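Local coordinates for protein phytase (Citrobacter braakii, PDB 3ZHC) that belongs to branch 2 of the histidine phosphatase superfamily, a fold built on a mixed beta sheet accompanied by many helices, at residues Pro44-Thr48 against Pro49-Asn53; Thr239-Phe242 against Leu243-Ala247; Gly125-Pro128 against Lys129-Ile132; Leu86-Ser90 against Lys91-Asn95; Cys155-Thr159 against Leu160-Asn164. The protein carries 2 engineered substitutions. All coordinates share one frame; numbering follows the deposited sequence.

Contact 1 (Pro44-Thr48 against Pro49-Asn53). Unlike the reference sequence in segment 49-53: Asn53 (reference Asp). With FMT (formic acid), chain O.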
loop_
_atom_site.group_PDB
_atom_site.type_symbol
_atom_site.label_atom_id
_atom_site.label_comp_id
_atom_site.label_asym_id
_atom_site.label_seq_id
_atom_site.Cartn_x
_atom_site.Cartn_y
_atom_site.Cartn_z
ATOM N N PRO B 44 9.477 -12.702 -22.081
ATOM C CA PRO B 44 10.185 -13.119 -20.892
ATOM C C PRO B 44 11.702 -13.173 -21.081
ATOM O O PRO B 44 12.187 -13.458 -22.176
ATOM C CB PRO B 44 9.639 -14.529 -20.626
ATOM C CG PRO B 44 8.268 -14.500 -21.159
ATOM C CD PRO B 44 8.307 -13.560 -22.339
ATOM N N THR B 45 12.410 -12.887 -20.002
ATOM C CA THR B 45 13.846 -12.905 -19.964
ATOM C C THR B 45 14.428 -14.331 -20.048
ATOM O O THR B 45 15.541 -14.509 -20.514
ATOM C CB THR B 45 14.356 -12.190 -18.671
ATOM O OG1 THR B 45 15.739 -11.998 -18.755
ATOM C CG2 THR B 45 14.045 -12.990 -17.426
ATOM N N LYS B 46 13.672 -15.329 -19.592
ATOM C CA LYS B 46 14.114 -16.722 -19.613
ATOM C C LYS B 46 12.955 -17.699 -19.679
ATOM O O LYS B 46 11.801 -17.322 -19.524
ATOM C CB LYS B 46 14.980 -17.012 -18.382
ATOM C CG LYS B 46 14.331 -16.710 -17.051
ATOM C CD LYS B 46 15.368 -16.847 -15.920
ATOM C CE LYS B 46 14.917 -16.192 -14.655
ATOM N NZ LYS B 46 16.036 -16.041 -13.679
ATOM N N PHE B 47 13.287 -18.959 -19.916
ATOM C CA PHE B 47 12.289 -20.029 -20.022
ATOM C C PHE B 47 12.984 -21.326 -19.635
ATOM O O PHE B 47 13.617 -21.947 -20.441
ATOM C CB PHE B 47 11.700 -20.052 -21.444
ATOM C CG PHE B 47 10.564 -21.008 -21.626
ATOM C CD1 PHE B 47 9.508 -21.058 -20.718
ATOM C CD2 PHE B 47 10.526 -21.855 -22.719
ATOM C CE1 PHE B 47 8.455 -21.943 -20.896
ATOM C CE2 PHE B 47 9.447 -22.754 -22.894
ATOM C CZ PHE B 47 8.427 -22.783 -21.983
ATOM N N THR B 48 12.840 -21.700 -18.370
ATOM C CA THR B 48 13.642 -22.742 -17.749
ATOM C C THR B 48 12.827 -23.980 -17.302
ATOM O O THR B 48 11.582 -23.917 -17.274
ATOM C CB THR B 48 14.345 -22.126 -16.522
ATOM O OG1 THR B 48 13.369 -21.738 -15.566
ATOM C CG2 THR B 48 15.165 -20.890 -16.923
ATOM N N PRO B 49 13.527 -25.112 -16.961
ATOM C CA PRO B 49 12.884 -26.316 -16.430
ATOM C C PRO B 49 12.041 -26.089 -15.186
ATOM O O PRO B 49 10.961 -26.652 -15.081
ATOM C CB PRO B 49 14.086 -27.206 -16.075
ATOM C CG PRO B 49 15.101 -26.811 -16.981
ATOM C CD PRO B 49 14.975 -25.356 -17.131
ATOM N N ILE B 50 12.547 -25.268 -14.255
ATOM C CA ILE B 50 11.828 -24.924 -13.028
ATOM C C ILE B 50 10.503 -24.256 -13.352
ATOM O O ILE B 50 9.474 -24.626 -12.767
ATOM C CB ILE B 50 12.683 -24.024 -12.083
ATOM C CG1 ILE B 50 13.801 -24.861 -11.455
ATOM C CG2 ILE B 50 11.821 -23.395 -10.983
ATOM C CD1 ILE B 50 14.745 -24.063 -10.575
ATOM N N MET B 51 10.526 -23.287 -14.284
ATOM C CA MET B 51 9.281 -22.577 -14.721
ATOM C C MET B 51 8.255 -23.570 -15.249
ATOM O O MET B 51 7.055 -23.466 -14.940
ATOM C CB MET B 51 9.583 -21.511 -15.784
ATOM C CG MET B 51 10.377 -20.346 -15.276
ATOM S SD MET B 51 11.002 -19.266 -16.577
ATOM C CE MET B 51 9.464 -18.797 -17.390
ATOM N N LYS B 52 8.731 -24.541 -16.030
ATOM C CA LYS B 52 7.869 -25.581 -16.574
ATOM C C LYS B 52 7.333 -26.525 -15.490
ATOM O O LYS B 52 6.199 -26.919 -15.558
ATOM C CB LYS B 52 8.602 -26.389 -17.640
ATOM C CG LYS B 52 8.949 -25.609 -18.874
ATOM C CD LYS B 52 9.750 -26.466 -19.813
ATOM C CE LYS B 52 10.276 -25.697 -20.972
ATOM N NZ LYS B 52 11.167 -26.585 -21.775
ATOM N N ASN B 53 8.166 -26.860 -14.496
ATOM C CA ASN B 53 7.802 -27.838 -13.445
ATOM C C ASN B 53 7.063 -27.286 -12.198
ATOM O O ASN B 53 6.695 -28.078 -11.309
ATOM C CB ASN B 53 9.055 -28.635 -13.032
ATOM C CG ASN B 53 9.641 -29.473 -14.209
ATOM O OD1 ASN B 53 8.904 -30.108 -14.978
ATOM N ND2 ASN B 53 10.949 -29.461 -14.338
HETATM C C FMT O . 10.597 -11.991 -16.581
HETATM O O1 FMT O . 10.828 -11.034 -15.826
HETATM O O2 FMT O . 10.756 -11.922 -17.797
#
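Thr48 and Met51 close a capping box at the start of helix 49-53, where the chain comes out of the loop after strand 28-38. Thr48 OG1, tucked between its own backbone N and carbonyl carbon (chi1 64°), accepts a weak bond from Met51 N at 3.5 Å, and the return bond from Thr48 N to Met51 SD, also 3.5 Å, is weak too. Met51 CB rests 3.5 Å from Thr48 O, and CG passes 3.3 Å from Thr48 OG1, the two side chains crossing at about a right angle. After SD takes its share of the box, a bend at chi3 (58°) swings CE to within 3.5 Å of Lys46 O and up to the edge of the Phe47 ring; the same methyl packs on Ile241 of helix 231-247. Over one face of that ring lies CE of the extended Lys52 chain, in a CH-pi contact 4.0 Å from the Phe47 centroid and 29° off the normal. Lys52 N also gives the first regular helical bond, to Thr48 O at 3.2 Å. Farther back along the loop, formic acid, which also bonds Arg42 NH1, accepts from Thr45 N through its O2 at 2.9 Å.

Contact 2 (Thr239-Phe242 against Leu243-Ala247)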
loop_
_atom_site.group_PDB
_atom_site.type_symbol
_atom_site.label_atom_id
_atom_site.label_comp_id
_atom_site.label_asym_id
_atom_site.label_seq_id
_atom_site.Cartn_x
_atom_site.Cartn_y
_atom_site.Cartn_z
ATOM N N THR B 239 5.505 -13.528 -11.886
ATOM C CA THR B 239 4.485 -12.481 -11.770
ATOM C C THR B 239 4.712 -11.360 -12.813
ATOM O O THR B 239 3.745 -10.781 -13.332
ATOM C CB THR B 239 4.404 -11.915 -10.337
ATOM O OG1 THR B 239 5.684 -11.459 -9.929
ATOM C CG2 THR B 239 3.928 -13.003 -9.355
ATOM N N GLU B 240 5.979 -11.067 -13.124
ATOM C CA GLU B 240 6.300 -10.101 -14.184
ATOM C C GLU B 240 5.863 -10.658 -15.539
ATOM O O GLU B 240 5.346 -9.910 -16.376
ATOM C CB GLU B 240 7.790 -9.750 -14.180
ATOM C CG GLU B 240 8.262 -8.794 -15.291
ATOM C CD GLU B 240 7.682 -7.353 -15.216
ATOM O OE1 GLU B 240 7.015 -6.980 -14.209
ATOM O OE2 GLU B 240 7.922 -6.597 -16.185
ATOM N N ILE B 241 6.071 -11.969 -15.751
ATOM C CA ILE B 241 5.649 -12.618 -17.009
ATOM C C ILE B 241 4.121 -12.461 -17.171
ATOM O O ILE B 241 3.652 -12.111 -18.254
ATOM C CB ILE B 241 6.105 -14.097 -17.122
ATOM C CG1 ILE B 241 7.627 -14.170 -17.240
ATOM C CG2 ILE B 241 5.474 -14.776 -18.343
ATOM C CD1 ILE B 241 8.210 -15.572 -17.180
ATOM N N PHE B 242 3.365 -12.685 -16.105
ATOM C CA PHE B 242 1.896 -12.500 -16.190
ATOM C C PHE B 242 1.534 -11.062 -16.578
ATOM O O PHE B 242 0.667 -10.865 -17.430
ATOM C CB PHE B 242 1.172 -12.908 -14.912
ATOM C CG PHE B 242 1.373 -14.361 -14.513
ATOM C CD1 PHE B 242 1.403 -15.393 -15.467
ATOM C CD2 PHE B 242 1.502 -14.703 -13.153
ATOM C CE1 PHE B 242 1.578 -16.735 -15.075
ATOM C CE2 PHE B 242 1.676 -16.042 -12.756
ATOM C CZ PHE B 242 1.716 -17.053 -13.713
ATOM N N LEU B 243 2.205 -10.077 -15.962
ATOM C CA LEU B 243 2.004 -8.655 -16.301
ATOM C C LEU B 243 2.317 -8.402 -17.758
ATOM O O LEU B 243 1.546 -7.746 -18.449
ATOM C CB LEU B 243 2.886 -7.736 -15.453
ATOM C CG LEU B 243 2.598 -6.225 -15.619
ATOM C CD1 LEU B 243 1.765 -5.705 -14.445
ATOM C CD2 LEU B 243 3.889 -5.421 -15.776
ATOM N N LEU B 244 3.466 -8.925 -18.214
ATOM C CA LEU B 244 3.887 -8.799 -19.636
ATOM C C LEU B 244 2.861 -9.424 -20.601
ATOM O O LEU B 244 2.527 -8.818 -21.629
ATOM C CB LEU B 244 5.271 -9.395 -19.845
ATOM C CG LEU B 244 6.416 -8.582 -19.181
ATOM C CD1 LEU B 244 7.710 -9.429 -19.060
ATOM C CD2 LEU B 244 6.683 -7.268 -19.910
ATOM N N GLN B 245 2.359 -10.624 -20.261
ATOM C CA GLN B 245 1.306 -11.286 -21.076
ATOM C C GLN B 245 0.086 -10.359 -21.273
ATOM O O GLN B 245 -0.399 -10.172 -22.414
ATOM C CB GLN B 245 0.842 -12.590 -20.432
ATOM C CG GLN B 245 1.810 -13.702 -20.489
ATOM C CD GLN B 245 1.360 -14.915 -19.679
ATOM O OE1 GLN B 245 0.293 -14.904 -19.040
ATOM N NE2 GLN B 245 2.169 -15.969 -19.702
ATOM N N GLU B 246 -0.383 -9.788 -20.154
ATOM C CA GLU B 246 -1.507 -8.846 -20.140
ATOM C C GLU B 246 -1.201 -7.592 -20.983
ATOM O O GLU B 246 -1.957 -7.258 -21.902
ATOM C CB GLU B 246 -1.840 -8.453 -18.698
ATOM C CG GLU B 246 -3.095 -7.566 -18.497
ATOM C CD GLU B 246 -4.418 -8.277 -18.769
ATOM O OE1 GLU B 246 -4.539 -9.490 -18.556
ATOM O OE2 GLU B 246 -5.350 -7.591 -19.195
ATOM N N ALA B 247 -0.101 -6.914 -20.673
ATOM C CA ALA B 247 0.316 -5.683 -21.418
ATOM C C ALA B 247 0.528 -5.925 -22.931
ATOM O O ALA B 247 0.299 -5.029 -23.743
ATOM C CB ALA B 247 1.569 -5.075 -20.794
#
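The Phe242 ring meets Gln245 at its edge: Gln245 OE1 lies near the ring plane, 3.8 Å from Phe242 CD1. The two side chains run side by side and point the same way, with ring and amide planes 63° apart. Leu188, Val191 and Leu192 of helix 182-192 pack on the Phe242 side chain, while Gln245 OE1 has its hydrogen bond from Ala254 N, which fixes which way round the amide sits. Its other end, NE2, comes 3.8 Å from Ile241 CG2, and the chain reaches both neighbours by running straight out beyond CG, which itself lies 3.3 Å from Ile241 O. This is the buried C-terminal half of helix 231-247, where ordinary i to i+4 bonds run in succession, among them Leu244 N to Glu240 O at 2.8 Å and Gln245 N to Ile241 O at 2.8 Å. On another side of the helix Glu240 bends at chi2 (66°), which brings OE1 3.8 Å from Leu243 CD2 and OE2 3.9 Å from Leu244 CG, so the acid group is bordered by two leucines. Glu240 OE2 is in a salt bridge with Arg38 NH2, and a bound formic acid lies about 3 Å from the Glu240 side chain at the nearest atoms.

Contact 3 (Gly125-Pro128 against Lys129-Ile132)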
loop_
_atom_site.group_PDB
_atom_site.type_symbol
_atom_site.label_atom_id
_atom_site.label_comp_id
_atom_site.label_asym_id
_atom_site.label_seq_id
_atom_site.Cartn_x
_atom_site.Cartn_y
_atom_site.Cartn_z
ATOM N N GLY B 125 6.881 8.348 -31.732
ATOM C CA GLY B 125 5.763 9.071 -31.145
ATOM C C GLY B 125 6.040 10.556 -30.993
ATOM O O GLY B 125 5.187 11.384 -31.322
ATOM N N LEU B 126 7.244 10.882 -30.492
ATOM C CA LEU B 126 7.641 12.258 -30.180
ATOM C C LEU B 126 7.906 13.113 -31.410
ATOM O O LEU B 126 7.406 14.230 -31.507
ATOM C CB LEU B 126 8.920 12.272 -29.301
ATOM C CG LEU B 126 9.368 13.639 -28.708
ATOM C CD1 LEU B 126 8.684 13.915 -27.367
ATOM C CD2 LEU B 126 10.903 13.716 -28.572
ATOM N N ALA B 127 8.706 12.577 -32.328
ATOM C CA ALA B 127 9.163 13.299 -33.507
ATOM C C ALA B 127 9.265 12.360 -34.733
ATOM O O ALA B 127 10.361 12.111 -35.243
ATOM C CB ALA B 127 10.489 13.939 -33.207
ATOM N N PRO B 128 8.106 11.836 -35.206
ATOM C CA PRO B 128 8.127 10.924 -36.370
ATOM C C PRO B 128 8.659 11.615 -37.612
ATOM O O PRO B 128 8.355 12.791 -37.839
ATOM C CB PRO B 128 6.652 10.534 -36.564
ATOM C CG PRO B 128 5.868 11.515 -35.804
ATOM C CD PRO B 128 6.732 12.091 -34.728
ATOM N N LYS B 129 9.451 10.881 -38.389
ATOM C CA LYS B 129 10.032 11.364 -39.644
ATOM C C LYS B 129 11.042 12.533 -39.459
ATOM O O LYS B 129 11.242 13.315 -40.387
ATOM C CB LYS B 129 8.909 11.737 -40.666
ATOM C CG LYS B 129 7.849 10.644 -40.859
ATOM C CD LYS B 129 6.649 11.177 -41.622
ATOM C CE LYS B 129 5.618 10.088 -41.855
ATOM N NZ LYS B 129 5.084 9.523 -40.581
ATOM N N CYS B 130 11.664 12.624 -38.265
ATOM C CA CYS B 130 12.699 13.639 -37.959
ATOM C C CYS B 130 14.134 13.068 -37.983
ATOM O O CYS B 130 15.088 13.832 -37.913
ATOM C CB CYS B 130 12.410 14.311 -36.615
ATOM S SG CYS B 130 10.796 15.175 -36.563
ATOM N N GLN B 131 14.257 11.727 -38.079
ATOM C CA GLN B 131 15.560 11.023 -38.156
ATOM C C GLN B 131 16.495 11.333 -36.964
ATOM O O GLN B 131 17.733 11.355 -37.110
ATOM C CB GLN B 131 16.273 11.319 -39.506
ATOM C CG GLN B 131 15.470 10.950 -40.747
ATOM C CD GLN B 131 16.310 10.987 -42.023
ATOM O OE1 GLN B 131 17.542 10.960 -41.973
ATOM N NE2 GLN B 131 15.640 11.041 -43.172
ATOM N N ILE B 132 15.908 11.570 -35.777
ATOM C CA ILE B 132 16.712 11.843 -34.570
ATOM C C ILE B 132 17.446 10.539 -34.168
ATOM O O ILE B 132 16.846 9.480 -34.110
ATOM C CB ILE B 132 15.871 12.384 -33.400
ATOM C CG1 ILE B 132 15.282 13.757 -33.761
ATOM C CG2 ILE B 132 16.711 12.484 -32.132
ATOM C CD1 ILE B 132 14.381 14.340 -32.701
HETATM O O HOH W 1 12.775 10.946 -34.965
#
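Ala127 and Cys130 are the ends of a type II beta turn that reverses the chain directly after helix 113-126. Ala127 is the first residue to leave helical angles; Pro128 then carries the extended psi of 141°, and Lys129 takes the positive phi, 65°, of the third turn position. The closing bond from Cys130 N to Ala127 O is weak at 3.3 Å. The same carbonyl has a sturdier partner in a water, which donates to Ala127 O over 2.7 Å and accepts from Ile132 N at 3.3 Å, tying the residue beyond the turn back to its start. The CB of Cys130 is directed toward Ala127: with chi1 at -60°, SG lies beside its own backbone N, 3.4 Å from Ala127 O and 3.6 Å from Ala127 CB. Ile132 adds its far methyl, CD1, which reaches the same Ala127 CB at 3.9 Å, so one small methyl is touched by both a sulfur and an isoleucine tip. Pro100 packs on Ala127 and Cys130, and Val105 of strand 105-109 on Ile132. The turn begins the helix-to-strand return of a beta-alpha-beta crossover, helix 113-126 joining the parallel strands 105-109 and 134-135, and is pinned by the Cys130-Cys99 disulfide.

Contact 4 (Leu86-Ser90 against Lys91-Asn95)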
loop_
_atom_site.group_PDB
_atom_site.type_symbol
_atom_site.label_atom_id
_atom_site.label_comp_id
_atom_site.label_asym_id
_atom_site.label_seq_id
_atom_site.Cartn_x
_atom_site.Cartn_y
_atom_site.Cartn_z
ATOM N N LEU B 86 2.892 16.325 -27.196
ATOM C CA LEU B 86 1.758 17.246 -26.944
ATOM C C LEU B 86 1.922 18.015 -25.640
ATOM O O LEU B 86 1.669 19.222 -25.594
ATOM C CB LEU B 86 0.422 16.481 -26.934
ATOM C CG LEU B 86 0.004 15.827 -28.268
ATOM C CD1 LEU B 86 -1.051 14.766 -28.066
ATOM C CD2 LEU B 86 -0.466 16.908 -29.292
ATOM N N TRP B 87 2.351 17.316 -24.584
ATOM C CA TRP B 87 2.521 17.941 -23.269
ATOM C C TRP B 87 3.706 18.927 -23.261
ATOM O O TRP B 87 3.555 20.050 -22.794
ATOM C CB TRP B 87 2.671 16.892 -22.157
ATOM C CG TRP B 87 2.521 17.495 -20.823
ATOM C CD1 TRP B 87 1.342 17.876 -20.217
ATOM C CD2 TRP B 87 3.560 17.812 -19.915
ATOM N NE1 TRP B 87 1.599 18.406 -18.985
ATOM C CE2 TRP B 87 2.954 18.382 -18.769
ATOM C CE3 TRP B 87 4.950 17.672 -19.948
ATOM C CZ2 TRP B 87 3.693 18.809 -17.665
ATOM C CZ3 TRP B 87 5.694 18.098 -18.847
ATOM C CH2 TRP B 87 5.063 18.661 -17.720
ATOM N N PHE B 88 4.864 18.501 -23.779
ATOM C CA PHE B 88 6.054 19.396 -23.858
ATOM C C PHE B 88 5.832 20.621 -24.780
ATOM O O PHE B 88 6.385 21.703 -24.526
ATOM C CB PHE B 88 7.328 18.643 -24.306
ATOM C CG PHE B 88 7.853 17.611 -23.299
ATOM C CD1 PHE B 88 7.840 17.851 -21.903
ATOM C CD2 PHE B 88 8.391 16.402 -23.756
ATOM C CE1 PHE B 88 8.336 16.888 -20.997
ATOM C CE2 PHE B 88 8.890 15.439 -22.854
ATOM C CZ PHE B 88 8.860 15.683 -21.474
ATOM N N THR B 89 5.029 20.436 -25.833
ATOM C CA THR B 89 4.685 21.520 -26.767
ATOM C C THR B 89 3.729 22.533 -26.112
ATOM O O THR B 89 3.895 23.737 -26.302
ATOM C CB THR B 89 4.104 20.961 -28.119
ATOM O OG1 THR B 89 5.101 20.165 -28.775
ATOM C CG2 THR B 89 3.668 22.092 -29.056
ATOM N N SER B 90 2.747 22.044 -25.342
ATOM C CA SER B 90 1.787 22.924 -24.643
ATOM C C SER B 90 2.450 23.805 -23.563
ATOM O O SER B 90 1.947 24.883 -23.263
ATOM C CB SER B 90 0.654 22.117 -24.008
ATOM O OG SER B 90 1.115 21.389 -22.889
ATOM N N LYS B 91 3.561 23.319 -22.989
ATOM C CA LYS B 91 4.342 24.071 -21.990
ATOM C C LYS B 91 5.468 24.907 -22.623
ATOM O O LYS B 91 6.172 25.605 -21.907
ATOM C CB LYS B 91 4.945 23.118 -20.936
ATOM C CG LYS B 91 3.942 22.196 -20.221
ATOM C CD LYS B 91 2.905 22.943 -19.446
ATOM C CE LYS B 91 1.914 21.987 -18.813
ATOM N NZ LYS B 91 0.750 22.715 -18.269
ATOM N N GLY B 92 5.634 24.831 -23.951
ATOM C CA GLY B 92 6.665 25.596 -24.668
ATOM C C GLY B 92 8.083 25.028 -24.679
ATOM O O GLY B 92 8.999 25.700 -25.154
ATOM N N LEU B 93 8.279 23.800 -24.159
ATOM C CA LEU B 93 9.617 23.159 -24.137
ATOM C C LEU B 93 10.120 22.896 -25.549
ATOM O O LEU B 93 11.283 23.157 -25.857
ATOM C CB LEU B 93 9.577 21.848 -23.344
ATOM C CG LEU B 93 10.904 21.095 -23.152
ATOM C CD1 LEU B 93 11.825 21.890 -22.250
ATOM C CD2 LEU B 93 10.662 19.720 -22.583
ATOM N N LEU B 94 9.227 22.368 -26.388
ATOM C CA LEU B 94 9.476 22.138 -27.809
ATOM C C LEU B 94 8.532 23.052 -28.575
ATOM O O LEU B 94 7.358 23.174 -28.203
ATOM C CB LEU B 94 9.211 20.671 -28.174
ATOM C CG LEU B 94 9.997 19.606 -27.390
ATOM C CD1 LEU B 94 9.483 18.214 -27.708
ATOM C CD2 LEU B 94 11.490 19.707 -27.673
ATOM N N ASN B 95 9.030 23.701 -29.639
ATOM C CA ASN B 95 8.182 24.597 -30.472
ATOM C C ASN B 95 7.125 23.800 -31.238
ATOM O O ASN B 95 7.361 22.640 -31.584
ATOM C CB ASN B 95 9.031 25.457 -31.439
ATOM C CG ASN B 95 9.845 26.555 -30.707
ATOM O OD1 ASN B 95 10.413 26.326 -29.621
ATOM N ND2 ASN B 95 9.900 27.741 -31.305
#
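Trp87 O is gripped twice, by Ser90 OG at 2.8 Å and by Lys91 N at 3.3 Å, and both donors come to it from the same face of its carbonyl plane. The hydroxyl thus folds back onto the helix while the backbone makes its last regular i to i+4 bond. One residue on, Phe88 O takes a nearly axial bond from Leu93 N, 2.8 Å long, and a weak one from Leu94 N at 3.5 Å. Gly92 N bonds to Thr89 O at 3.1 Å, but stands above that carbonyl, 72° out of its plane. With Gly92 at a positive phi of 82°, the Leu93 N to Phe88 O and Gly92 N to Thr89 O bonds make the Schellman motif that ends helix 71-90 and leads into the loop before strand 105-109. As is usual for that motif, the apolar residue inside the last turn, Phe88, meets the one just after the glycine: Leu93 CD2 sits over a face of the Phe88 ring, 3.8 Å from its centroid, the two side chains lying alongside one another and pointing the same way. Leu30 and Val33 of strand 28-38 pack on the Phe88 side chain. Lys91 treats Trp87 similarly. Its chi1 sets CG over the six-membered ring, 4.2 Å from the centroid, and a bend at chi2 (-62°) then brings the rest of the chain round so that CE lies 3.6 Å from Trp87 NE1. Trp87 also has a cation-pi partner in Lys395. On another side of the helix the CA-H of Thr89 points at Leu94 O, while Thr89 OG1 is hydrogen-bonded to Arg85 O.

Contact 5 (Cys155-Thr159 against Leu160-Asn164). Engineered in segment 160-164: Cys163 (natural residue Lys). Unlike the reference sequence in segment 160-164: Gln161 (reference Lys).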
loop_
_atom_site.group_PDB
_atom_site.type_symbol
_atom_site.label_atom_id
_atom_site.label_comp_id
_atom_site.label_asym_id
_atom_site.label_seq_id
_atom_site.Cartn_x
_atom_site.Cartn_y
_atom_site.Cartn_z
ATOM N N CYS B 155 34.411 0.117 -9.422
ATOM C CA CYS B 155 33.161 0.011 -8.648
ATOM C C CYS B 155 32.731 -1.440 -8.281
ATOM O O CYS B 155 32.278 -2.208 -9.141
ATOM C CB CYS B 155 32.082 0.714 -9.453
ATOM S SG CYS B 155 30.449 0.688 -8.838
ATOM N N SER B 156 32.885 -1.782 -6.992
ATOM C CA SER B 156 32.463 -3.073 -6.433
ATOM C C SER B 156 31.703 -2.888 -5.123
ATOM O O SER B 156 31.918 -1.920 -4.403
ATOM C CB SER B 156 33.672 -3.996 -6.198
ATOM O OG SER B 156 34.053 -4.640 -7.405
ATOM N N PHE B 157 30.820 -3.830 -4.827
ATOM C CA PHE B 157 30.090 -3.838 -3.576
ATOM C C PHE B 157 30.955 -4.365 -2.450
ATOM O O PHE B 157 31.744 -5.270 -2.676
ATOM C CB PHE B 157 28.899 -4.824 -3.618
ATOM C CG PHE B 157 27.810 -4.491 -4.606
ATOM C CD1 PHE B 157 27.212 -3.228 -4.627
ATOM C CD2 PHE B 157 27.342 -5.468 -5.500
ATOM C CE1 PHE B 157 26.182 -2.931 -5.541
ATOM C CE2 PHE B 157 26.306 -5.172 -6.418
ATOM C CZ PHE B 157 25.732 -3.906 -6.431
ATOM N N ASN B 158 30.814 -3.792 -1.244
ATOM C CA ASN B 158 31.377 -4.422 -0.045
ATOM C C ASN B 158 30.355 -5.508 0.241
ATOM O O ASN B 158 29.271 -5.243 0.800
ATOM C CB ASN B 158 31.562 -3.472 1.135
ATOM C CG ASN B 158 32.267 -4.161 2.355
ATOM O OD1 ASN B 158 31.775 -5.154 2.918
ATOM N ND2 ASN B 158 33.416 -3.617 2.749
ATOM N N THR B 159 30.696 -6.741 -0.156
ATOM C CA THR B 159 29.768 -7.900 -0.112
ATOM C C THR B 159 29.039 -8.157 1.217
ATOM O O THR B 159 27.803 -8.319 1.211
ATOM C CB THR B 159 30.472 -9.218 -0.558
ATOM O OG1 THR B 159 31.553 -9.512 0.337
ATOM C CG2 THR B 159 30.991 -9.093 -1.961
ATOM N N LEU B 160 29.781 -8.198 2.335
ATOM C CA LEU B 160 29.145 -8.423 3.666
ATOM C C LEU B 160 28.234 -7.254 4.057
ATOM O O LEU B 160 27.125 -7.470 4.513
ATOM C CB LEU B 160 30.184 -8.714 4.779
ATOM C CG LEU B 160 30.633 -10.176 4.900
ATOM C CD1 LEU B 160 31.886 -10.315 5.784
ATOM C CD2 LEU B 160 29.477 -11.074 5.432
ATOM N N GLN B 161 28.720 -6.029 3.866
ATOM C CA GLN B 161 27.926 -4.810 4.153
ATOM C C GLN B 161 26.610 -4.788 3.340
ATOM O O GLN B 161 25.533 -4.549 3.892
ATOM C CB GLN B 161 28.774 -3.565 3.876
ATOM C CG GLN B 161 28.093 -2.202 4.082
ATOM C CD GLN B 161 29.096 -1.050 4.013
ATOM O OE1 GLN B 161 29.944 -0.893 4.908
ATOM N NE2 GLN B 161 29.003 -0.245 2.968
ATOM N N VAL B 162 26.722 -5.058 2.044
ATOM C CA VAL B 162 25.561 -5.075 1.126
ATOM C C VAL B 162 24.552 -6.202 1.456
ATOM O O VAL B 162 23.353 -5.926 1.559
ATOM C CB VAL B 162 26.029 -5.127 -0.360
ATOM C CG1 VAL B 162 24.904 -5.405 -1.296
ATOM C CG2 VAL B 162 26.728 -3.793 -0.730
ATOM N N CYS B 163 25.040 -7.452 1.626
ATOM C CA CYS B 163 24.136 -8.607 1.983
ATOM C C CYS B 163 23.433 -8.363 3.281
ATOM O O CYS B 163 22.222 -8.501 3.354
ATOM C CB CYS B 163 24.870 -9.995 2.030
ATOM S SG CYS B 163 24.431 -11.193 0.665
ATOM N N ASN B 164 24.205 -7.993 4.308
ATOM C CA ASN B 164 23.638 -7.696 5.624
ATOM C C ASN B 164 22.631 -6.537 5.600
ATOM O O ASN B 164 21.627 -6.600 6.280
ATOM C CB ASN B 164 24.741 -7.430 6.641
ATOM C CG ASN B 164 25.505 -8.692 7.031
ATOM O OD1 ASN B 164 24.909 -9.697 7.400
ATOM N ND2 ASN B 164 26.813 -8.635 6.966
HETATM O O HOH W 2 32.860 -7.839 2.124
#
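The contact of Asn158 with Gln161 and Val162 is a helix N-cap, formed where the loop after strand 134-135 runs into helix 159-169. Asn158 is modelled in two conformers, and the cap holds for the one in which CG stands anti to the backbone N (chi1 -176°), which carries OD1 forward over the first turn to accept from Gln161 N at 3.3 Å, a weak bond but a fairly straight one. A water bridges the same oxygen to Leu160 N, donating to Asn158 OD1 over 3.0 Å and accepting from Leu160 N at 3.1 Å. The aliphatic root of Gln161 lies close by, CB 3.5 Å from Asn158 OD1; the two side chains cross at about a right angle, yet their amide planes are within 11° of parallel. Behind the cap the backbone settles into helix: Val162 N donates almost straight down the carbonyl of Asn158, 2.8 Å from its O, and Cys163 N bonds to Thr159 O at 2.9 Å. Phe157, just before the cap, touches Val162 with CB 3.8 Å from CG2, the pairing of a hydrophobic staple. Cys163 is an engineered residue, disulfide-bonded to Cys221, and Cys155 is joined to Cys429. The stapled pair faces inward, Phe157 and Val162 both packing on Val284 of helix 282-301 and Val226 of strand 225-227.

Contact 2 is the buried member of the set, lying wholly within one helix, and its polar ends find partners in other parts of the fold. Contacts 1 and 3 are at the surface, and contacts 4 and 5 are partly buried. Contacts 1 and 5 both start helices, one with a threonine and a methionine, the other with an asparagine and a water, whereas contacts 3 and 4 follow helix ends, by a beta turn and a Schellman motif respectively. Contact 1 touches contact 2 by packing on helix 231-247. Contacts 3 and 4 have centres about 15 Å apart without touching, and contact 5 lies across the chain's centre from both.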